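Local coordinates for hypothetical protein (Pyrococcus furiosus, PDB 2FZF) that is of unknown function but belongs to the rubrerythrin family of ferritin-like helical bundles, whose members commonly bind a pair of metal ions, at the interface of chains A and B. Sequence-based numbering; all coordinates share one arbitrary frame. Chains: chain A/B, hypothetical protein.

Contact 1: the interface of chains A and B. Residues chain A 54, 153, 156-157, 159-160; chain B 138, 142, 145-146.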
loop_
_atom_site.group_PDB
_atom_site.type_symbol
_atom_site.label_atom_id
_atom_site.label_comp_id
_atom_site.label_asym_id
_atom_site.label_seq_id
_atom_site.Cartn_x
_atom_site.Cartn_y
_atom_site.Cartn_z
ATOM N N LYS A 54 -10.069 -5.051 -3.896
ATOM C CA LYS A 54 -9.070 -4.100 -3.422
ATOM C C LYS A 54 -9.783 -3.027 -2.624
ATOM O O LYS A 54 -9.401 -2.730 -1.500
ATOM C CB LYS A 54 -8.320 -3.447 -4.600
ATOM C CG LYS A 54 -7.089 -4.216 -5.125
ATOM C CD LYS A 54 -7.405 -5.703 -5.357
ATOM C CE LYS A 54 -6.227 -6.518 -5.919
ATOM N NZ LYS A 54 -5.872 -6.204 -7.340
ATOM N N THR A 153 -1.395 1.896 -3.548
ATOM C CA THR A 153 -2.266 0.818 -3.992
ATOM C C THR A 153 -3.333 1.432 -4.896
ATOM O O THR A 153 -3.605 0.921 -5.978
ATOM C CB THR A 153 -2.959 0.111 -2.795
ATOM O OG1 THR A 153 -1.965 -0.379 -1.891
ATOM C CG2 THR A 153 -3.811 -1.054 -3.272
ATOM N N ALA A 156 -2.095 2.328 -8.365
ATOM C CA ALA A 156 -1.839 1.165 -9.198
ATOM C C ALA A 156 -3.163 0.871 -9.900
ATOM O O ALA A 156 -3.234 0.760 -11.129
ATOM C CB ALA A 156 -1.390 -0.027 -8.345
ATOM N N GLU A 157 -4.223 0.774 -9.110
ATOM C CA GLU A 157 -5.533 0.532 -9.684
ATOM C C GLU A 157 -5.824 1.550 -10.783
ATOM O O GLU A 157 -6.106 1.189 -11.924
ATOM C CB GLU A 157 -6.603 0.586 -8.600
ATOM C CG GLU A 157 -6.569 -0.629 -7.703
ATOM C CD GLU A 157 -6.472 -1.917 -8.494
ATOM O OE1 GLU A 157 -7.170 -2.043 -9.527
ATOM O OE2 GLU A 157 -5.699 -2.802 -8.080
ATOM N N GLU A 159 -3.876 3.289 -12.410
ATOM C CA GLU A 159 -2.901 3.055 -13.477
ATOM C C GLU A 159 -3.390 1.972 -14.453
ATOM O O GLU A 159 -3.338 2.152 -15.666
ATOM C CB GLU A 159 -1.564 2.633 -12.839
ATOM C CG GLU A 159 -0.299 2.954 -13.636
ATOM C CD GLU A 159 -0.077 4.444 -13.847
ATOM O OE1 GLU A 159 -0.758 5.026 -14.718
ATOM O OE2 GLU A 159 0.770 5.026 -13.143
ATOM N N LEU A 160 -3.868 0.856 -13.906
ATOM C CA LEU A 160 -4.362 -0.259 -14.704
ATOM C C LEU A 160 -5.762 -0.011 -15.261
ATOM O O LEU A 160 -6.196 -0.681 -16.192
ATOM C CB LEU A 160 -4.351 -1.537 -13.862
ATOM C CG LEU A 160 -3.508 -2.704 -14.401
ATOM C CD1 LEU A 160 -2.190 -2.197 -14.988
ATOM C CD2 LEU A 160 -3.248 -3.698 -13.274
ATOM N N ARG B 138 2.342 1.160 -18.292
ATOM C CA ARG B 138 1.380 1.224 -17.183
ATOM C C ARG B 138 1.567 0.003 -16.297
ATOM O O ARG B 138 1.602 0.110 -15.071
ATOM C CB ARG B 138 -0.069 1.232 -17.695
ATOM C CG ARG B 138 -0.508 2.485 -18.448
ATOM C CD ARG B 138 -2.017 2.442 -18.685
ATOM N NE ARG B 138 -2.509 3.392 -19.688
ATOM C CZ ARG B 138 -2.305 4.709 -19.654
ATOM N NH1 ARG B 138 -1.602 5.263 -18.670
ATOM N NH2 ARG B 138 -2.835 5.472 -20.597
ATOM N N TYR B 142 2.192 -0.127 -12.621
ATOM C CA TYR B 142 1.307 -0.778 -11.664
ATOM C C TYR B 142 2.152 -1.565 -10.646
ATOM O O TYR B 142 2.038 -1.338 -9.438
ATOM C CB TYR B 142 0.323 -1.702 -12.413
ATOM C CG TYR B 142 -0.322 -2.765 -11.544
ATOM C CD1 TYR B 142 0.244 -4.034 -11.423
ATOM C CD2 TYR B 142 -1.451 -2.478 -10.782
ATOM C CE1 TYR B 142 -0.298 -4.987 -10.558
ATOM C CE2 TYR B 142 -1.996 -3.421 -9.916
ATOM C CZ TYR B 142 -1.416 -4.668 -9.805
ATOM O OH TYR B 142 -1.946 -5.576 -8.921
ATOM N N ASP B 145 3.975 0.504 -8.214
ATOM C CA ASP B 145 3.099 1.053 -7.177
ATOM C C ASP B 145 2.705 0.018 -6.125
ATOM O O ASP B 145 2.704 0.305 -4.928
ATOM C CB ASP B 145 1.857 1.684 -7.802
ATOM C CG ASP B 145 2.178 2.985 -8.514
ATOM O OD1 ASP B 145 3.161 3.629 -8.096
ATOM O OD2 ASP B 145 1.458 3.365 -9.470
ATOM N N MET B 146 2.367 -1.185 -6.565
ATOM C CA MET B 146 2.006 -2.222 -5.624
ATOM C C MET B 146 3.195 -2.526 -4.714
ATOM O O MET B 146 3.042 -2.646 -3.499
ATOM C CB MET B 146 1.551 -3.466 -6.377
ATOM C CG MET B 146 0.191 -3.298 -7.052
ATOM S SD MET B 146 -1.126 -2.752 -5.902
ATOM C CE MET B 146 -0.945 -3.953 -4.559
#
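The ring of B:Tyr142 wedges against A:Ala156 and A:Leu160, where helix 134-164 of chain A packs on helix 134-162 of chain B in this rubrerythrin-family helical protein. Apolar packing carries the contact. The leucine methyl CD2 of A:Leu160 sits over one face of the ring, displaced toward its rim, in a CH-pi contact 3.5 Å from the ring centroid. The other methyl of A:Leu160, CD1, reaches CB of B:Tyr142 at 3.6 Å. The opposite face of the ring is backed by CG of B:Met146 from its own chain, which leaves the ring held between two aliphatic groups. With CG anti to the backbone N, the chi1 of 161° swings the tyrosine ring toward A:Ala156 and A:Leu160, and the carbonyl O of A:Ala156 falls at the ring edge, in plane. The CB of A:Ala156 touches CD2 of the B:Tyr142 ring at 3.5 Å and also meets the thioether SD of B:Met146 at 3.7 Å; the CB of B:Asp145 packs against the same methyl.

Polar groups play a looser part, and no hydrogen bond crosses this patch. The carboxylate of A:Glu159 and the guanidinium of B:Arg138 are nearly parallel, 12° apart, yet OE1 stays 4.0 Å from NH1, so any attraction is probably long-range. Within chain A, the ammonium NZ of A:Lys54 forms a salt bridge with OE2 of A:Glu157, weak as a hydrogen bond at 3.5 Å.

Contact 2: the interface of chains A and B. Residues chain A 61, 64, 142, 145-146; chain B 54, 156-157, 167.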
loop_
_atom_site.group_PDB
_atom_site.type_symbol
_atom_site.label_atom_id
_atom_site.label_comp_id
_atom_site.label_asym_id
_atom_site.label_seq_id
_atom_site.Cartn_x
_atom_site.Cartn_y
_atom_site.Cartn_z
ATOM N N GLU A 61 -9.123 -2.192 6.362
ATOM C CA GLU A 61 -7.875 -1.700 6.924
ATOM C C GLU A 61 -8.075 -0.372 7.652
ATOM O O GLU A 61 -7.593 -0.199 8.767
ATOM C CB GLU A 61 -6.849 -1.526 5.807
ATOM C CG GLU A 61 -6.011 -2.754 5.535
ATOM C CD GLU A 61 -4.963 -2.964 6.606
ATOM O OE1 GLU A 61 -4.073 -3.829 6.415
ATOM O OE2 GLU A 61 -5.029 -2.258 7.643
ATOM N N LYS A 64 -10.187 0.537 11.629
ATOM C CA LYS A 64 -9.597 0.700 12.940
ATOM C C LYS A 64 -8.989 2.079 13.169
ATOM O O LYS A 64 -8.634 2.409 14.297
ATOM C CB LYS A 64 -8.524 -0.363 13.152
ATOM C CG LYS A 64 -7.334 -0.200 12.229
ATOM C CD LYS A 64 -6.233 -1.191 12.539
ATOM C CE LYS A 64 -4.897 -0.654 12.042
ATOM N NZ LYS A 64 -4.923 -0.250 10.594
ATOM N N TYR A 142 2.571 5.507 12.075
ATOM C CA TYR A 142 1.902 4.280 11.644
ATOM C C TYR A 142 0.713 4.604 10.739
ATOM O O TYR A 142 0.526 3.976 9.697
ATOM C CB TYR A 142 1.426 3.488 12.873
ATOM C CG TYR A 142 0.524 2.310 12.556
ATOM C CD1 TYR A 142 -0.866 2.465 12.489
ATOM C CD2 TYR A 142 1.061 1.049 12.280
ATOM C CE1 TYR A 142 -1.696 1.395 12.153
ATOM C CE2 TYR A 142 0.243 -0.028 11.942
ATOM C CZ TYR A 142 -1.134 0.150 11.878
ATOM O OH TYR A 142 -1.942 -0.908 11.525
ATOM N N ASP A 145 2.043 6.059 7.297
ATOM C CA ASP A 145 2.589 5.037 6.402
ATOM C C ASP A 145 1.506 4.137 5.817
ATOM O O ASP A 145 1.574 3.739 4.646
ATOM C CB ASP A 145 3.664 4.209 7.116
ATOM C CG ASP A 145 5.004 4.946 7.193
ATOM O OD1 ASP A 145 5.143 6.000 6.522
ATOM O OD2 ASP A 145 5.913 4.468 7.909
ATOM N N MET A 146 0.511 3.828 6.642
ATOM C CA MET A 146 -0.632 3.038 6.223
ATOM C C MET A 146 -1.367 3.824 5.130
ATOM O O MET A 146 -1.776 3.257 4.131
ATOM C CB MET A 146 -1.588 2.812 7.405
ATOM C CG MET A 146 -1.218 1.661 8.342
ATOM S SD MET A 146 -0.873 0.133 7.445
ATOM C CE MET A 146 -2.478 -0.252 6.664
ATOM N N LYS B 54 -2.207 -9.087 7.135
ATOM C CA LYS B 54 -1.502 -8.236 6.180
ATOM C C LYS B 54 -0.555 -9.024 5.291
ATOM O O LYS B 54 -0.510 -8.822 4.079
ATOM C CB LYS B 54 -0.708 -7.140 6.903
ATOM C CG LYS B 54 -1.570 -6.044 7.519
ATOM C CD LYS B 54 -0.754 -4.822 7.947
ATOM C CE LYS B 54 -1.645 -3.755 8.590
ATOM N NZ LYS B 54 -0.863 -2.585 9.076
ATOM N N ALA B 156 4.915 0.072 8.427
ATOM C CA ALA B 156 3.961 0.356 9.499
ATOM C C ALA B 156 4.041 -0.686 10.620
ATOM O O ALA B 156 4.323 -0.352 11.770
ATOM C CB ALA B 156 2.549 0.408 8.946
ATOM N N GLU B 157 3.798 -1.949 10.285
ATOM C CA GLU B 157 3.840 -3.007 11.283
ATOM C C GLU B 157 5.238 -3.194 11.864
ATOM O O GLU B 157 5.402 -3.685 12.983
ATOM C CB GLU B 157 3.347 -4.316 10.673
ATOM C CG GLU B 157 1.908 -4.260 10.193
ATOM C CD GLU B 157 0.910 -4.260 11.332
ATOM O OE1 GLU B 157 0.946 -5.207 12.143
ATOM O OE2 GLU B 157 0.087 -3.325 11.416
ATOM N N TYR B 167 -0.459 -1.942 18.462
ATOM C CA TYR B 167 -1.410 -0.944 17.947
ATOM C C TYR B 167 -1.585 0.238 18.886
ATOM O O TYR B 167 -1.115 1.349 18.534
ATOM C CB TYR B 167 -2.783 -1.569 17.666
ATOM C CG TYR B 167 -2.873 -2.267 16.332
ATOM C CD1 TYR B 167 -3.940 -3.115 16.040
ATOM C CD2 TYR B 167 -1.880 -2.094 15.366
ATOM C CE1 TYR B 167 -4.015 -3.781 14.816
ATOM C CE2 TYR B 167 -1.942 -2.751 14.139
ATOM C CZ TYR B 167 -3.009 -3.593 13.870
ATOM O OH TYR B 167 -3.059 -4.252 12.659
#
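A chi1 of 171° turns the phenol of A:Tyr142 away from its own backbone N and toward chain B, while B:Lys54, extended beyond CG (chi3 -179°), comes to meet it tip to tip. NZ of B:Lys54 donates to the phenolic OH of A:Tyr142 at 3.2 Å. The OH of A:Tyr142 in turn donates to the carboxylate OE2 of B:Glu157, also at 3.2 Å, meeting it nearly along its C-O axis. Within chain B, NZ of B:Lys54 closes the triangle by a salt bridge to OE2 of B:Glu157 at 2.6 Å, approaching from above the carboxylate plane. One carboxylate oxygen therefore accepts from both the phenol and the ammonium, an arrangement likely to restrain rotation of the acid.

Around this polar group, the SD of A:Met146 packs on the CB of B:Ala156 at 3.7 Å. The ring of B:Tyr167 has CE of A:Lys64 over one face, 3.9 Å from CZ and offset toward the rim. A:Lys64 is held on its own side by a hydrogen bond from NZ to the backbone O of A:Glu61, 3.2 Å long, and by a looser salt bridge to that residue's carboxylate. In the deposited assembly this three-residue hydrogen-bonded cluster links the two copies, and if the dimer is biological it probably helps to set the register of their helices.

Contact 3: the interface of chains A and B. Residues chain A 159-160, 162-163, 166; chain B 135, 138-139.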
loop_
_atom_site.group_PDB
_atom_site.type_symbol
_atom_site.label_atom_id
_atom_site.label_comp_id
_atom_site.label_asym_id
_atom_site.label_seq_id
_atom_site.Cartn_x
_atom_site.Cartn_y
_atom_site.Cartn_z
ATOM N N GLU A 159 -3.876 3.289 -12.410
ATOM C CA GLU A 159 -2.901 3.055 -13.477
ATOM C C GLU A 159 -3.390 1.972 -14.453
ATOM O O GLU A 159 -3.338 2.152 -15.666
ATOM C CB GLU A 159 -1.564 2.633 -12.839
ATOM C CG GLU A 159 -0.299 2.954 -13.636
ATOM C CD GLU A 159 -0.077 4.444 -13.847
ATOM O OE1 GLU A 159 -0.758 5.026 -14.718
ATOM O OE2 GLU A 159 0.770 5.026 -13.143
ATOM N N LEU A 160 -3.868 0.856 -13.906
ATOM C CA LEU A 160 -4.362 -0.259 -14.704
ATOM C C LEU A 160 -5.762 -0.011 -15.261
ATOM O O LEU A 160 -6.196 -0.681 -16.192
ATOM C CB LEU A 160 -4.351 -1.537 -13.862
ATOM C CG LEU A 160 -3.508 -2.704 -14.401
ATOM C CD1 LEU A 160 -2.190 -2.197 -14.988
ATOM C CD2 LEU A 160 -3.248 -3.698 -13.274
ATOM N N LEU A 162 -6.544 2.638 -16.699
ATOM C CA LEU A 162 -6.327 3.498 -17.861
ATOM C C LEU A 162 -6.228 2.690 -19.148
ATOM O O LEU A 162 -6.550 3.183 -20.235
ATOM C CB LEU A 162 -5.051 4.312 -17.665
ATOM C CG LEU A 162 -5.113 5.366 -16.562
ATOM C CD1 LEU A 162 -3.698 5.735 -16.168
ATOM C CD2 LEU A 162 -5.908 6.590 -17.025
ATOM N N ASN A 163 -5.767 1.449 -19.017
ATOM C CA ASN A 163 -5.633 0.550 -20.160
ATOM C C ASN A 163 -7.033 0.167 -20.662
ATOM O O ASN A 163 -7.234 -0.078 -21.852
ATOM C CB ASN A 163 -4.862 -0.718 -19.749
ATOM C CG ASN A 163 -3.423 -0.428 -19.314
ATOM O OD1 ASN A 163 -2.594 0.022 -20.114
ATOM N ND2 ASN A 163 -3.125 -0.690 -18.039
ATOM N N MET A 166 -9.152 4.453 -23.090
ATOM C CA MET A 166 -8.153 5.210 -23.845
ATOM C C MET A 166 -8.323 5.066 -25.358
ATOM O O MET A 166 -9.343 4.569 -25.837
ATOM C CB MET A 166 -6.734 4.808 -23.424
ATOM C CG MET A 166 -6.282 5.438 -22.098
ATOM S SD MET A 166 -6.336 7.275 -22.055
ATOM C CE MET A 166 -7.937 7.559 -21.279
ATOM N N GLU B 135 1.068 0.766 -23.036
ATOM C CA GLU B 135 0.331 -0.236 -22.261
ATOM C C GLU B 135 1.245 -1.019 -21.313
ATOM O O GLU B 135 0.886 -1.274 -20.159
ATOM C CB GLU B 135 -0.418 -1.207 -23.188
ATOM C CG GLU B 135 -1.051 -2.381 -22.430
ATOM C CD GLU B 135 -1.935 -3.277 -23.288
ATOM O OE1 GLU B 135 -2.201 -4.420 -22.848
ATOM O OE2 GLU B 135 -2.371 -2.846 -24.382
ATOM N N ARG B 138 2.342 1.160 -18.292
ATOM C CA ARG B 138 1.380 1.224 -17.183
ATOM C C ARG B 138 1.567 0.003 -16.297
ATOM O O ARG B 138 1.602 0.110 -15.071
ATOM C CB ARG B 138 -0.069 1.232 -17.695
ATOM C CG ARG B 138 -0.508 2.485 -18.448
ATOM C CD ARG B 138 -2.017 2.442 -18.685
ATOM N NE ARG B 138 -2.509 3.392 -19.688
ATOM C CZ ARG B 138 -2.305 4.709 -19.654
ATOM N NH1 ARG B 138 -1.602 5.263 -18.670
ATOM N NH2 ARG B 138 -2.835 5.472 -20.597
ATOM N N LEU B 139 1.674 -1.154 -16.949
ATOM C CA LEU B 139 1.860 -2.439 -16.285
ATOM C C LEU B 139 3.042 -2.386 -15.317
ATOM O O LEU B 139 2.919 -2.757 -14.154
ATOM C CB LEU B 139 2.099 -3.525 -17.341
ATOM C CG LEU B 139 1.171 -4.742 -17.358
ATOM C CD1 LEU B 139 1.449 -5.634 -16.143
ATOM C CD2 LEU B 139 -0.288 -4.260 -17.385
#
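The guanidinium of B:Arg138 lies with one face on A:Leu162, whose CB stands 3.3 Å above the plane and over its centre, while CG of A:Asn163 lies at the edge, in plane. The leucine lies nearly perpendicular to the arginine, and CB of A:Leu162 is 3.4 Å from CZ of B:Arg138. Its methyl CD1 extends the contact to NH1. Further out, past the NH2 end and on the same side of the plane as A:Leu162, CG of A:Met166 comes to 3.8 Å from NH2 of B:Arg138.

A:Asn163 and B:Arg138 run antiparallel alongside one another, their amide and guanidinium planes 63° apart. The amide packs along the aliphatic stem of the arginine, where ND2 of A:Asn163 is 3.6 Å from CB of B:Arg138, and no hydrogen bond links the pair. The stem runs extended from CG to NE (chi2 -171°), which carries the flat head across to A:Leu162. An alanine in place of B:Arg138 would probably leave A:Leu162 without the flat group on its CB and open a gap beside A:Asn163.

Smaller contacts flank the arginine. CG of B:Glu135 passes 3.7 Å from the amide OD1 of A:Asn163. Beside them, the leucine side chains meet methyl to methyl, CD1 of A:Leu160 lying 3.7 Å from CD2 of B:Leu139.

Contacts 1 and 3 are neighbours, their C-alpha centres about 9 Å apart, and share A:Glu159, A:Leu160 and B:Arg138; together they run along helix 134-164 of chain A and helix 134-162 of chain B. Contact 2 lies about 20 Å from contact 1 and 28 Å from contact 3. It uses the same long helices with the chains exchanged, plus those around positions 54 to 64 and the C-terminal loop of chain B; the tyrosine at 142 and alanine at 156 recur by symmetry. Polar bonding differs between the twins. The two-fold pairing is compatible with a dimer, which the structure alone does not show in solution.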